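Local coordinates for 70 KDA protein (Xanthomonas sp., PDB 4B2N) that oxidatively cleaves rubber (latex) as a processive dioxygenase that carries two covalently bound c-type hemes, at residues L122-L127 / K139-Y144; I255-A260 / S598-V603; V365-R370 / I656-T661; E471-P476 / P485-L490. One frame throughout, in Å; residues are numbered along the deposited sequence.

Contact 1: L122-L127 / K139-Y144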
loop_
_atom_site.group_PDB
_atom_site.type_symbol
_atom_site.label_atom_id
_atom_site.label_comp_id
_atom_site.label_asym_id
_atom_site.label_seq_id
_atom_site.Cartn_x
_atom_site.Cartn_y
_atom_site.Cartn_z
ATOM N N LEU A 122 -17.132 10.601 22.495
ATOM C CA LEU A 122 -16.678 10.803 23.898
ATOM C C LEU A 122 -15.182 10.920 23.929
ATOM O O LEU A 122 -14.650 11.799 24.618
ATOM C CB LEU A 122 -17.118 9.697 24.863
ATOM C CG LEU A 122 -18.622 9.654 25.071
ATOM C CD1 LEU A 122 -18.984 8.395 25.863
ATOM C CD2 LEU A 122 -19.121 10.959 25.746
ATOM N N GLN A 123 -14.484 10.054 23.169
ATOM C CA GLN A 123 -13.033 10.063 23.109
ATOM C C GLN A 123 -12.481 11.276 22.384
ATOM O O GLN A 123 -11.295 11.611 22.485
ATOM C CB GLN A 123 -12.494 8.757 22.420
ATOM C CG GLN A 123 -12.481 7.571 23.421
ATOM C CD GLN A 123 -13.866 7.169 23.874
ATOM O OE1 GLN A 123 -14.835 7.050 23.062
ATOM N NE2 GLN A 123 -14.007 7.000 25.200
ATOM N N TRP A 124 -13.315 11.934 21.596
ATOM C CA TRP A 124 -12.847 13.197 20.959
ATOM C C TRP A 124 -13.005 14.351 21.939
ATOM O O TRP A 124 -12.616 15.464 21.630
ATOM C CB TRP A 124 -13.751 13.565 19.809
ATOM C CG TRP A 124 -13.934 12.529 18.730
ATOM C CD1 TRP A 124 -13.162 11.396 18.490
ATOM C CD2 TRP A 124 -14.978 12.508 17.738
ATOM N NE1 TRP A 124 -13.646 10.679 17.461
ATOM C CE2 TRP A 124 -14.737 11.309 16.925
ATOM C CE3 TRP A 124 -16.048 13.336 17.432
ATOM C CZ2 TRP A 124 -15.549 10.965 15.844
ATOM C CZ3 TRP A 124 -16.904 12.953 16.375
ATOM C CH2 TRP A 124 -16.630 11.822 15.569
ATOM N N GLY A 125 -13.671 14.118 23.077
ATOM C CA GLY A 125 -13.910 15.201 24.053
ATOM C C GLY A 125 -15.287 15.867 23.915
ATOM O O GLY A 125 -15.504 16.901 24.541
ATOM N N TYR A 126 -16.245 15.247 23.204
ATOM C CA TYR A 126 -17.593 15.809 23.082
ATOM C C TYR A 126 -18.396 15.125 24.201
ATOM O O TYR A 126 -18.031 14.012 24.642
ATOM C CB TYR A 126 -18.236 15.498 21.732
ATOM C CG TYR A 126 -17.594 16.211 20.546
ATOM C CD1 TYR A 126 -16.658 17.280 20.720
ATOM C CD2 TYR A 126 -17.953 15.878 19.290
ATOM C CE1 TYR A 126 -16.080 17.962 19.593
ATOM C CE2 TYR A 126 -17.405 16.513 18.168
ATOM C CZ TYR A 126 -16.504 17.563 18.337
ATOM O OH TYR A 126 -15.986 18.166 17.217
ATOM N N LEU A 127 -19.474 15.762 24.629
ATOM C CA LEU A 127 -20.249 15.135 25.691
ATOM C C LEU A 127 -21.474 14.422 25.132
ATOM O O LEU A 127 -21.900 13.444 25.721
ATOM C CB LEU A 127 -20.722 16.160 26.722
ATOM C CG LEU A 127 -19.591 16.831 27.508
ATOM C CD1 LEU A 127 -20.118 18.054 28.276
ATOM C CD2 LEU A 127 -18.971 15.852 28.500
ATOM N N LYS A 139 -13.934 13.013 8.644
ATOM C CA LYS A 139 -12.986 14.127 8.712
ATOM C C LYS A 139 -11.799 13.822 9.644
ATOM O O LYS A 139 -10.652 13.967 9.258
ATOM C CB LYS A 139 -13.686 15.399 9.199
ATOM C CG LYS A 139 -14.475 16.142 8.131
ATOM C CD LYS A 139 -15.358 17.169 8.863
ATOM C CE LYS A 139 -16.112 18.018 7.921
ATOM N NZ LYS A 139 -16.638 19.106 8.802
ATOM N N ARG A 140 -12.109 13.357 10.868
ATOM C CA ARG A 140 -11.088 13.134 11.898
ATOM C C ARG A 140 -10.096 12.077 11.449
ATOM O O ARG A 140 -8.872 12.214 11.614
ATOM C CB ARG A 140 -11.746 12.646 13.205
ATOM C CG ARG A 140 -10.733 12.516 14.361
ATOM C CD ARG A 140 -11.536 12.186 15.590
ATOM N NE ARG A 140 -10.689 11.889 16.726
ATOM C CZ ARG A 140 -10.290 12.813 17.601
ATOM N NH1 ARG A 140 -10.662 14.092 17.403
ATOM N NH2 ARG A 140 -9.531 12.466 18.645
ATOM N N TYR A 141 -10.598 11.023 10.831
ATOM C CA TYR A 141 -9.720 9.882 10.629
ATOM C C TYR A 141 -9.149 9.861 9.214
ATOM O O TYR A 141 -8.360 8.957 8.895
ATOM C CB TYR A 141 -10.453 8.578 10.938
ATOM C CG TYR A 141 -10.854 8.477 12.392
ATOM C CD1 TYR A 141 -9.890 8.640 13.428
ATOM C CD2 TYR A 141 -12.172 8.238 12.746
ATOM C CE1 TYR A 141 -10.293 8.612 14.780
ATOM C CE2 TYR A 141 -12.550 8.176 14.075
ATOM C CZ TYR A 141 -11.626 8.317 15.076
ATOM O OH TYR A 141 -12.112 8.270 16.381
ATOM N N GLY A 142 -9.546 10.817 8.389
ATOM C CA GLY A 142 -9.115 10.891 7.002
ATOM C C GLY A 142 -9.691 9.781 6.144
ATOM O O GLY A 142 -9.004 9.249 5.258
ATOM N N LEU A 143 -10.970 9.521 6.331
ATOM C CA LEU A 143 -11.728 8.498 5.568
ATOM C C LEU A 143 -12.816 9.216 4.721
ATOM O O LEU A 143 -12.749 10.472 4.558
ATOM C CB LEU A 143 -12.364 7.482 6.564
ATOM C CG LEU A 143 -11.306 6.839 7.459
ATOM C CD1 LEU A 143 -11.977 5.901 8.456
ATOM C CD2 LEU A 143 -10.245 6.092 6.615
ATOM N N TYR A 144 -13.765 8.479 4.143
ATOM C CA TYR A 144 -14.729 9.064 3.166
ATOM C C TYR A 144 -16.079 8.385 3.366
ATOM O O TYR A 144 -16.118 7.236 3.801
ATOM C CB TYR A 144 -14.255 8.807 1.738
ATOM C CG TYR A 144 -12.832 9.272 1.563
ATOM C CD1 TYR A 144 -11.779 8.435 1.949
ATOM C CD2 TYR A 144 -12.548 10.583 1.130
ATOM C CE1 TYR A 144 -10.460 8.839 1.848
ATOM C CE2 TYR A 144 -11.229 11.019 0.986
ATOM C CZ TYR A 144 -10.186 10.151 1.429
ATOM O OH TYR A 144 -8.879 10.540 1.343
HETATM O O HOH W 1 -10.535 15.546 19.826
#

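Contact 2: I255-A260 / S598-V603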
loop_
_atom_site.group_PDB
_atom_site.type_symbol
_atom_site.label_atom_id
_atom_site.label_comp_id
_atom_site.label_asym_id
_atom_site.label_seq_id
_atom_site.Cartn_x
_atom_site.Cartn_y
_atom_site.Cartn_z
ATOM N N ILE A 255 5.274 -6.665 8.737
ATOM C CA ILE A 255 6.096 -7.731 8.214
ATOM C C ILE A 255 7.209 -8.078 9.205
ATOM O O ILE A 255 7.509 -9.242 9.383
ATOM C CB ILE A 255 6.723 -7.346 6.824
ATOM C CG1 ILE A 255 5.621 -7.093 5.808
ATOM C CG2 ILE A 255 7.773 -8.416 6.349
ATOM C CD1 ILE A 255 4.746 -8.292 5.501
ATOM N N SER A 256 7.869 -7.059 9.769
ATOM C CA SER A 256 8.924 -7.234 10.775
ATOM C C SER A 256 8.369 -7.801 12.005
ATOM O O SER A 256 9.077 -8.508 12.710
ATOM C CB SER A 256 9.584 -5.888 11.209
ATOM O OG SER A 256 10.147 -5.242 10.074
ATOM N N LEU A 257 7.122 -7.471 12.322
ATOM C CA LEU A 257 6.499 -8.004 13.571
ATOM C C LEU A 257 6.071 -9.477 13.524
ATOM O O LEU A 257 6.106 -10.174 14.538
ATOM C CB LEU A 257 5.279 -7.148 14.031
ATOM C CG LEU A 257 4.509 -7.696 15.233
ATOM C CD1 LEU A 257 5.414 -7.482 16.451
ATOM C CD2 LEU A 257 3.148 -7.086 15.538
ATOM N N LEU A 258 5.495 -9.892 12.388
ATOM C CA LEU A 258 5.059 -11.278 12.126
ATOM C C LEU A 258 5.867 -12.394 12.855
ATOM O O LEU A 258 5.262 -13.215 13.603
ATOM C CB LEU A 258 4.998 -11.530 10.571
ATOM C CG LEU A 258 3.924 -10.735 9.794
ATOM C CD1 LEU A 258 4.032 -11.042 8.333
ATOM C CD2 LEU A 258 2.514 -11.090 10.300
ATOM N N PRO A 259 7.193 -12.462 12.661
ATOM C CA PRO A 259 7.838 -13.647 13.289
ATOM C C PRO A 259 7.943 -13.609 14.797
ATOM O O PRO A 259 8.208 -14.661 15.399
ATOM C CB PRO A 259 9.227 -13.675 12.663
ATOM C CG PRO A 259 9.467 -12.284 12.157
ATOM C CD PRO A 259 8.115 -11.792 11.720
ATOM N N ALA A 260 7.716 -12.432 15.393
ATOM C CA ALA A 260 7.655 -12.312 16.851
ATOM C C ALA A 260 6.458 -13.009 17.445
ATOM O O ALA A 260 6.575 -13.536 18.507
ATOM C CB ALA A 260 7.612 -10.844 17.282
ATOM N N SER A 598 5.222 3.351 18.412
ATOM C CA SER A 598 5.100 2.214 17.504
ATOM C C SER A 598 4.231 1.214 18.197
ATOM O O SER A 598 4.665 0.581 19.182
ATOM C CB SER A 598 6.427 1.566 17.293
ATOM O OG SER A 598 6.262 0.342 16.570
ATOM N N MET A 599 3.016 1.038 17.686
ATOM C CA MET A 599 2.132 -0.002 18.229
ATOM C C MET A 599 2.798 -1.379 18.048
ATOM O O MET A 599 2.744 -2.204 18.919
ATOM C CB MET A 599 0.806 0.093 17.532
ATOM C CG MET A 599 -0.189 -0.881 18.044
ATOM S SD MET A 599 -0.933 -0.322 19.558
ATOM C CE MET A 599 -2.034 0.862 18.871
ATOM N N TRP A 600 3.382 -1.644 16.868
ATOM C CA TRP A 600 3.989 -2.964 16.627
ATOM C C TRP A 600 5.051 -3.302 17.657
ATOM O O TRP A 600 4.999 -4.417 18.224
ATOM C CB TRP A 600 4.652 -3.087 15.255
ATOM C CG TRP A 600 3.781 -2.735 14.052
ATOM C CD1 TRP A 600 4.115 -1.843 13.039
ATOM C CD2 TRP A 600 2.497 -3.315 13.658
ATOM N NE1 TRP A 600 3.120 -1.786 12.091
ATOM C CE2 TRP A 600 2.120 -2.676 12.400
ATOM C CE3 TRP A 600 1.631 -4.252 14.209
ATOM C CZ2 TRP A 600 0.919 -2.951 11.766
ATOM C CZ3 TRP A 600 0.463 -4.584 13.505
ATOM C CH2 TRP A 600 0.087 -3.927 12.345
ATOM N N ASP A 601 5.977 -2.345 17.914
ATOM C CA ASP A 601 7.003 -2.529 18.961
ATOM C C ASP A 601 6.436 -2.911 20.317
ATOM O O ASP A 601 6.973 -3.794 20.983
ATOM C CB ASP A 601 7.887 -1.314 19.130
ATOM C CG ASP A 601 8.752 -1.068 17.902
ATOM O OD1 ASP A 601 8.899 -1.953 17.040
ATOM O OD2 ASP A 601 9.301 0.027 17.822
ATOM N N ASN A 602 5.374 -2.246 20.736
ATOM C CA ASN A 602 4.832 -2.490 22.057
ATOM C C ASN A 602 4.025 -3.739 22.093
ATOM O O ASN A 602 4.022 -4.440 23.107
ATOM C CB ASN A 602 4.066 -1.249 22.583
ATOM C CG ASN A 602 5.042 -0.084 22.784
ATOM O OD1 ASN A 602 5.223 0.786 21.921
ATOM N ND2 ASN A 602 5.778 -0.156 23.861
ATOM N N VAL A 603 3.364 -4.057 20.981
ATOM C CA VAL A 603 2.653 -5.368 20.889
ATOM C C VAL A 603 3.638 -6.547 21.060
ATOM O O VAL A 603 3.404 -7.500 21.810
ATOM C CB VAL A 603 1.864 -5.442 19.538
ATOM C CG1 VAL A 603 1.332 -6.865 19.288
ATOM C CG2 VAL A 603 0.687 -4.479 19.613
#

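Contact 3: V365-R370 / I656-T661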
loop_
_atom_site.group_PDB
_atom_site.type_symbol
_atom_site.label_atom_id
_atom_site.label_comp_id
_atom_site.label_asym_id
_atom_site.label_seq_id
_atom_site.Cartn_x
_atom_site.Cartn_y
_atom_site.Cartn_z
ATOM N N VAL A 365 6.564 12.087 -26.395
ATOM C CA VAL A 365 7.871 11.928 -26.981
ATOM C C VAL A 365 8.959 12.086 -25.937
ATOM O O VAL A 365 9.925 11.317 -25.950
ATOM C CB VAL A 365 8.102 12.917 -28.173
ATOM C CG1 VAL A 365 9.512 12.730 -28.750
ATOM C CG2 VAL A 365 7.119 12.579 -29.276
ATOM N N ILE A 366 8.833 13.113 -25.088
ATOM C CA ILE A 366 9.833 13.398 -24.114
ATOM C C ILE A 366 9.864 12.185 -23.201
ATOM O O ILE A 366 10.931 11.646 -22.898
ATOM C CB ILE A 366 9.469 14.659 -23.322
ATOM C CG1 ILE A 366 9.644 15.939 -24.204
ATOM C CG2 ILE A 366 10.413 14.799 -22.119
ATOM C CD1 ILE A 366 8.709 17.061 -23.747
ATOM N N TYR A 367 8.673 11.749 -22.776
ATOM C CA TYR A 367 8.547 10.598 -21.837
ATOM C C TYR A 367 9.429 9.413 -22.319
ATOM O O TYR A 367 10.245 8.858 -21.557
ATOM C CB TYR A 367 7.060 10.197 -21.673
ATOM C CG TYR A 367 6.943 8.970 -20.745
ATOM C CD1 TYR A 367 7.168 7.713 -21.223
ATOM C CD2 TYR A 367 6.651 9.110 -19.400
ATOM C CE1 TYR A 367 7.142 6.601 -20.385
ATOM C CE2 TYR A 367 6.623 8.016 -18.573
ATOM C CZ TYR A 367 6.866 6.788 -19.056
ATOM O OH TYR A 367 6.842 5.720 -18.203
ATOM N N HIS A 368 9.274 9.045 -23.588
ATOM C CA HIS A 368 9.908 7.844 -24.136
ATOM C C HIS A 368 11.308 8.081 -24.707
ATOM O O HIS A 368 12.105 7.135 -24.869
ATOM C CB HIS A 368 9.002 7.303 -25.223
ATOM C CG HIS A 368 7.716 6.743 -24.710
ATOM N ND1 HIS A 368 6.586 7.512 -24.530
ATOM C CD2 HIS A 368 7.408 5.455 -24.278
ATOM C CE1 HIS A 368 5.603 6.709 -24.049
ATOM N NE2 HIS A 368 6.102 5.456 -23.918
ATOM N N GLU A 369 11.677 9.338 -24.956
ATOM C CA GLU A 369 12.913 9.520 -25.706
ATOM C C GLU A 369 13.936 10.441 -25.116
ATOM O O GLU A 369 15.100 10.350 -25.507
ATOM C CB GLU A 369 12.617 9.962 -27.169
ATOM C CG GLU A 369 11.751 8.956 -27.939
ATOM C CD GLU A 369 11.420 9.376 -29.362
ATOM O OE1 GLU A 369 12.133 10.228 -29.930
ATOM O OE2 GLU A 369 10.456 8.853 -29.935
ATOM N N ARG A 370 13.531 11.329 -24.206
ATOM C CA ARG A 370 14.474 12.351 -23.718
ATOM C C ARG A 370 15.409 11.722 -22.688
ATOM O O ARG A 370 14.961 11.189 -21.676
ATOM C CB ARG A 370 13.737 13.564 -23.133
ATOM C CG ARG A 370 14.469 14.917 -23.301
ATOM C CD ARG A 370 15.650 15.115 -22.376
ATOM N NE ARG A 370 15.721 16.496 -21.852
ATOM C CZ ARG A 370 16.628 16.901 -20.960
ATOM N NH1 ARG A 370 17.561 16.052 -20.533
ATOM N NH2 ARG A 370 16.627 18.160 -20.506
ATOM N N ILE A 656 3.723 16.758 -18.021
ATOM C CA ILE A 656 2.478 16.749 -17.216
ATOM C C ILE A 656 1.225 16.528 -18.035
ATOM O O ILE A 656 0.331 15.737 -17.665
ATOM C CB ILE A 656 2.365 17.999 -16.323
ATOM C CG1 ILE A 656 3.306 17.844 -15.125
ATOM C CG2 ILE A 656 0.945 18.222 -15.826
ATOM C CD1 ILE A 656 3.739 19.224 -14.600
ATOM N N GLU A 657 1.129 17.225 -19.162
ATOM C CA GLU A 657 0.022 17.021 -20.049
ATOM C C GLU A 657 -0.044 15.567 -20.505
ATOM O O GLU A 657 -1.133 14.981 -20.607
ATOM C CB GLU A 657 0.187 17.920 -21.276
ATOM C CG GLU A 657 -1.176 18.206 -21.848
ATOM C CD GLU A 657 -2.027 19.110 -20.975
ATOM O OE1 GLU A 657 -1.543 19.645 -19.943
ATOM O OE2 GLU A 657 -3.227 19.234 -21.288
ATOM N N TYR A 658 1.112 14.982 -20.827
ATOM C CA TYR A 658 1.111 13.584 -21.223
ATOM C C TYR A 658 0.592 12.660 -20.085
ATOM O O TYR A 658 -0.203 11.723 -20.321
ATOM C CB TYR A 658 2.514 13.179 -21.657
ATOM C CG TYR A 658 2.603 11.706 -21.989
ATOM C CD1 TYR A 658 1.732 11.139 -22.929
ATOM C CD2 TYR A 658 3.556 10.891 -21.387
ATOM C CE1 TYR A 658 1.800 9.802 -23.237
ATOM C CE2 TYR A 658 3.637 9.526 -21.689
ATOM C CZ TYR A 658 2.751 9.016 -22.630
ATOM O OH TYR A 658 2.798 7.730 -22.994
ATOM N N ILE A 659 0.973 12.952 -18.863
ATOM C CA ILE A 659 0.570 12.074 -17.741
ATOM C C ILE A 659 -0.960 12.122 -17.520
ATOM O O ILE A 659 -1.590 11.135 -17.032
ATOM C CB ILE A 659 1.373 12.374 -16.465
ATOM C CG1 ILE A 659 2.839 11.940 -16.668
ATOM C CG2 ILE A 659 0.736 11.654 -15.231
ATOM C CD1 ILE A 659 3.827 12.637 -15.776
ATOM N N LYS A 660 -1.551 13.289 -17.819
ATOM C CA LYS A 660 -3.008 13.422 -17.837
ATOM C C LYS A 660 -3.690 12.367 -18.723
ATOM O O LYS A 660 -4.794 11.985 -18.429
ATOM C CB LYS A 660 -3.431 14.843 -18.278
ATOM C CG LYS A 660 -3.003 15.940 -17.333
ATOM C CD LYS A 660 -3.506 17.299 -17.851
ATOM C CE LYS A 660 -3.044 18.496 -17.029
ATOM N NZ LYS A 660 -3.381 19.796 -17.709
ATOM N N THR A 661 -3.032 11.939 -19.813
ATOM C CA THR A 661 -3.609 10.968 -20.695
ATOM C C THR A 661 -3.403 9.519 -20.219
ATOM O O THR A 661 -3.970 8.603 -20.815
ATOM C CB THR A 661 -3.051 11.013 -22.119
ATOM O OG1 THR A 661 -1.700 10.665 -22.089
ATOM C CG2 THR A 661 -3.147 12.415 -22.770
#

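Contact 4: E471-P476 / P485-L490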
loop_
_atom_site.group_PDB
_atom_site.type_symbol
_atom_site.label_atom_id
_atom_site.label_comp_id
_atom_site.label_asym_id
_atom_site.label_seq_id
_atom_site.Cartn_x
_atom_site.Cartn_y
_atom_site.Cartn_z
ATOM N N GLU A 471 7.655 -24.019 19.859
ATOM C CA GLU A 471 8.920 -23.742 20.588
ATOM C C GLU A 471 10.062 -24.645 20.165
ATOM O O GLU A 471 11.203 -24.215 20.103
ATOM C CB GLU A 471 8.732 -23.684 22.132
ATOM C CG GLU A 471 10.036 -23.553 22.959
ATOM C CD GLU A 471 9.794 -23.781 24.491
ATOM O OE1 GLU A 471 8.671 -23.389 24.944
ATOM O OE2 GLU A 471 10.666 -24.381 25.218
ATOM N N LEU A 472 9.779 -25.902 19.902
ATOM C CA LEU A 472 10.795 -26.819 19.503
ATOM C C LEU A 472 11.401 -26.308 18.208
ATOM O O LEU A 472 12.624 -26.199 18.046
ATOM C CB LEU A 472 10.168 -28.264 19.359
ATOM C CG LEU A 472 11.081 -29.386 18.751
ATOM C CD1 LEU A 472 10.500 -30.785 18.910
ATOM C CD2 LEU A 472 11.401 -29.129 17.274
ATOM N N ARG A 473 10.548 -25.983 17.268
ATOM C CA ARG A 473 11.016 -25.630 15.903
ATOM C C ARG A 473 11.744 -24.288 15.824
ATOM O O ARG A 473 12.579 -24.082 14.891
ATOM C CB ARG A 473 9.818 -25.553 14.921
ATOM C CG ARG A 473 9.243 -26.943 14.551
ATOM C CD ARG A 473 8.026 -26.833 13.626
ATOM N NE ARG A 473 6.913 -25.981 14.080
ATOM C CZ ARG A 473 5.787 -26.455 14.621
ATOM N NH1 ARG A 473 5.685 -27.756 14.882
ATOM N NH2 ARG A 473 4.771 -25.642 14.891
ATOM N N ARG A 474 11.365 -23.352 16.695
ATOM C CA ARG A 474 12.054 -21.997 16.714
ATOM C C ARG A 474 13.591 -22.060 16.732
ATOM O O ARG A 474 14.315 -21.252 16.073
ATOM C CB ARG A 474 11.556 -21.133 17.905
ATOM C CG ARG A 474 10.122 -20.678 17.735
ATOM C CD ARG A 474 9.988 -19.599 16.643
ATOM N NE ARG A 474 8.687 -18.964 16.851
ATOM C CZ ARG A 474 8.266 -17.903 16.210
ATOM N NH1 ARG A 474 9.015 -17.377 15.265
ATOM N NH2 ARG A 474 7.105 -17.361 16.579
ATOM N N VAL A 475 14.137 -22.998 17.514
ATOM C CA VAL A 475 15.598 -23.006 17.728
ATOM C C VAL A 475 16.348 -23.379 16.417
ATOM O O VAL A 475 17.178 -22.614 15.936
ATOM C CB VAL A 475 15.964 -23.931 18.918
ATOM C CG1 VAL A 475 17.470 -23.946 19.092
ATOM C CG2 VAL A 475 15.301 -23.455 20.209
ATOM N N PRO A 476 16.033 -24.552 15.802
ATOM C CA PRO A 476 16.755 -24.868 14.572
ATOM C C PRO A 476 16.368 -23.910 13.484
ATOM O O PRO A 476 17.164 -23.691 12.616
ATOM C CB PRO A 476 16.259 -26.277 14.155
ATOM C CG PRO A 476 15.037 -26.504 14.981
ATOM C CD PRO A 476 15.247 -25.714 16.237
ATOM N N PRO A 485 22.558 -25.026 9.300
ATOM C CA PRO A 485 21.894 -25.977 8.419
ATOM C C PRO A 485 20.418 -25.637 8.219
ATOM O O PRO A 485 19.742 -25.045 9.111
ATOM C CB PRO A 485 21.982 -27.304 9.172
ATOM C CG PRO A 485 23.172 -27.145 10.046
ATOM C CD PRO A 485 23.240 -25.691 10.423
ATOM N N ILE A 486 19.957 -26.027 7.046
ATOM C CA ILE A 486 18.554 -25.911 6.664
ATOM C C ILE A 486 17.738 -26.689 7.658
ATOM O O ILE A 486 18.140 -27.790 8.101
ATOM C CB ILE A 486 18.354 -26.444 5.254
ATOM C CG1 ILE A 486 18.926 -25.391 4.285
ATOM C CG2 ILE A 486 16.868 -26.742 5.021
ATOM C CD1 ILE A 486 19.128 -25.902 2.868
ATOM N N TYR A 487 16.634 -26.107 8.123
ATOM C CA TYR A 487 15.762 -26.914 8.951
ATOM C C TYR A 487 14.418 -26.972 8.186
ATOM O O TYR A 487 14.075 -27.978 7.556
ATOM C CB TYR A 487 15.586 -26.261 10.331
ATOM C CG TYR A 487 14.633 -27.021 11.216
ATOM C CD1 TYR A 487 14.980 -28.302 11.684
ATOM C CD2 TYR A 487 13.381 -26.517 11.553
ATOM C CE1 TYR A 487 14.125 -29.030 12.519
ATOM C CE2 TYR A 487 12.514 -27.265 12.368
ATOM C CZ TYR A 487 12.907 -28.493 12.848
ATOM O OH TYR A 487 12.093 -29.262 13.655
ATOM N N SER A 488 13.656 -25.901 8.257
ATOM C CA SER A 488 12.380 -25.833 7.498
ATOM C C SER A 488 12.650 -25.695 6.007
ATOM O O SER A 488 13.566 -24.972 5.587
ATOM C CB SER A 488 11.572 -24.628 7.935
ATOM O OG SER A 488 11.350 -24.608 9.341
ATOM N N PRO A 489 11.848 -26.345 5.179
ATOM C CA PRO A 489 12.227 -26.124 3.769
ATOM C C PRO A 489 11.989 -24.661 3.300
ATOM O O PRO A 489 11.128 -23.928 3.861
ATOM C CB PRO A 489 11.348 -27.087 3.011
ATOM C CG PRO A 489 10.222 -27.472 3.952
ATOM C CD PRO A 489 10.663 -27.190 5.363
ATOM N N LEU A 490 12.748 -24.283 2.294
ATOM C CA LEU A 490 12.596 -22.983 1.657
ATOM C C LEU A 490 11.478 -23.003 0.614
ATOM O O LEU A 490 11.283 -23.994 -0.066
ATOM C CB LEU A 490 13.848 -22.543 0.992
ATOM C CG LEU A 490 15.090 -22.555 1.879
ATOM C CD1 LEU A 490 16.154 -21.812 1.119
ATOM C CD2 LEU A 490 14.897 -21.880 3.212
HETATM O O HOH W 2 19.119 -25.526 11.726
#

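Contact 1: L122-L127 / K139-Y144
With CG anti to the backbone N (chi1 -175°) and the chain extended as far as NE, Arg140 reaches from its helix to the indole of Trp124. The two side chains run antiparallel. Arg140 CD lies over the face of the Trp124 pyrrole ring, 3.5 Å from its centroid, a CH-pi contact; further along, Arg140 NE stands 3.1 Å from Trp124 CD1, and the guanidinium plane tilts 26° from the indole. The edge of the same indole is used differently: Trp124 NE1 donates to Tyr141 OH at 3.1 Å, nearly straight (167°) and in the ring plane. A water accepts from Arg140 NH1 at 2.8 Å and lies 2.8 Å from Trp124 O, to which it may donate. Trp124 is the third residue of the type I turn that Gly125 closes, and helix 133-141 ends at Tyr141, with Gly142 after it at positive phi in a Schellman motif, so the contact ties a loop to the last turn of that helix. Asp224 of helix 218-226 forms a salt bridge with Arg140 NE and a hydrogen bond with Tyr141 OH. One carboxylate thus holds both partners of the indole, and its charge probably offsets that of the guanidinium.

Contact 2: I255-A260 / S598-V603
Leu257 and Trp600 make the main apolar contact here, the leucine meeting the indole nearly perpendicular to it. Leu257 CD2 comes within 3.5 Å of Trp600 CE3, on the benzene part of the indole, and the same methyl lies 4.2 Å from Val603 CG1. A chi1 of 175° carries the branched end of Leu257 across to the facing helix, where Trp600 and Val603, three residues apart, receive one methyl between them. The other methyl, Leu257 CD1, rests 3.6 Å from Trp600 O. This is buried packing between two short helices, 253-261 and 599-607, brought together from far apart in the sequence, with the Trp600 side chain about 7 Å from a heme c at the nearest atoms. No hydrogen bond joins the two segments themselves. Trp600 NE1 does, however, donate to Asp250 O just ahead of helix 253-261, a link to the start of the first helix, and Leu254 of that helix touches the ring as well. Ser598 is the N-cap of the second helix: its OG accepts from Asp601 N at 3.0 Å, with an N-H...O angle of 168°. The first helix is kinked at Pro259 and Ala260, where Pro259 has no N-H to give; Ala260 N bonds to Leu257 O instead.

Contact 3: V365-R370 / I656-T661
Tyr658 points one ring edge at Tyr367, its CE2 lying 3.5 Å from Tyr367 CG, with the long axes of the two side chains roughly perpendicular. The ring planes stand 59° apart with centroids separated by 5.5 Å, an oblique pairing. At the far end of the same ring, Tyr658 OH sits 3.2 Å from His368 CE1, near the plane of the imidazole, which completes an aromatic cluster. Tyr367 CD1 lies over the centre of the His368 ring, 3.3 Å above its plane. Near-trans first torsions in both tyrosines (chi1 178° and 176°) send each ring toward the facing helix. Outside partners hold the polar ends: Tyr367 OH bonds to Gly395 O, His368 ND1 to Ala364 O and His368 NE2 to Tyr397 N, and His401 stacks on the imidazole. Tyr367 also packs on Cys390 and His394, which bind the second heme c, and Ile659 touches that heme. The cluster therefore joins helix 357-369 to the C-terminal helix 649-660, beside the heme-bearing helix 391-394.

Contact 4: E471-P476 / P485-L490
A helix and the loop that follows it meet here: helix 467-481 is touched by residues 485-490 as the chain returns across it. Tyr487 carries nearly all of the contact. The ring of Pro476 lies over one face of the phenol, with Pro476 CG 3.5 Å from the ring centroid and only 5° off its normal, a CH-pi contact, while Pro476 CB is 3.4 Å from Tyr487 CG. Tyr487 holds its ring out from the loop with chi1 at 177°, and the phenol extends toward the preceding turn of the helix. There Arg473 CG approaches the ring edge in plane, 3.8 Å from Tyr487 OH, and Leu472 CD2 lies 3.7 Å from that oxygen. The Arg473 guanidinium leads elsewhere, to a salt bridge with Asp263. One water donates to both Pro476 O (2.8 Å) and Pro485 O (2.7 Å), joining the two backbones. Without a direct hydrogen bond across the segments, the contact rests on CH-pi and apolar contacts around the ring of a surface tyrosine, supplemented by the water bridge.

Contacts 2 and 4 touch: Pro259 O of contact 2 lies 2.8 Å from Arg474 NH1 of contact 4, a probable hydrogen bond, and their centres are about 21 Å apart. Contact 4 is also nested within the chain loops closed by contacts 2 and 3. Those two alternate along the sequence but lie on opposite sides of the chain's centre, with centres about 42 Å apart. Of contacts 1 and 2, contact 2 is the nearer to a heme c, the Trp600 side chain about 7 Å away, against about 12 Å for that of Tyr141. Contact 3 lies beside the second heme, with the Tyr367 side chain about 3 Å from that of axial His394. Contact 4 lies away from both hemes.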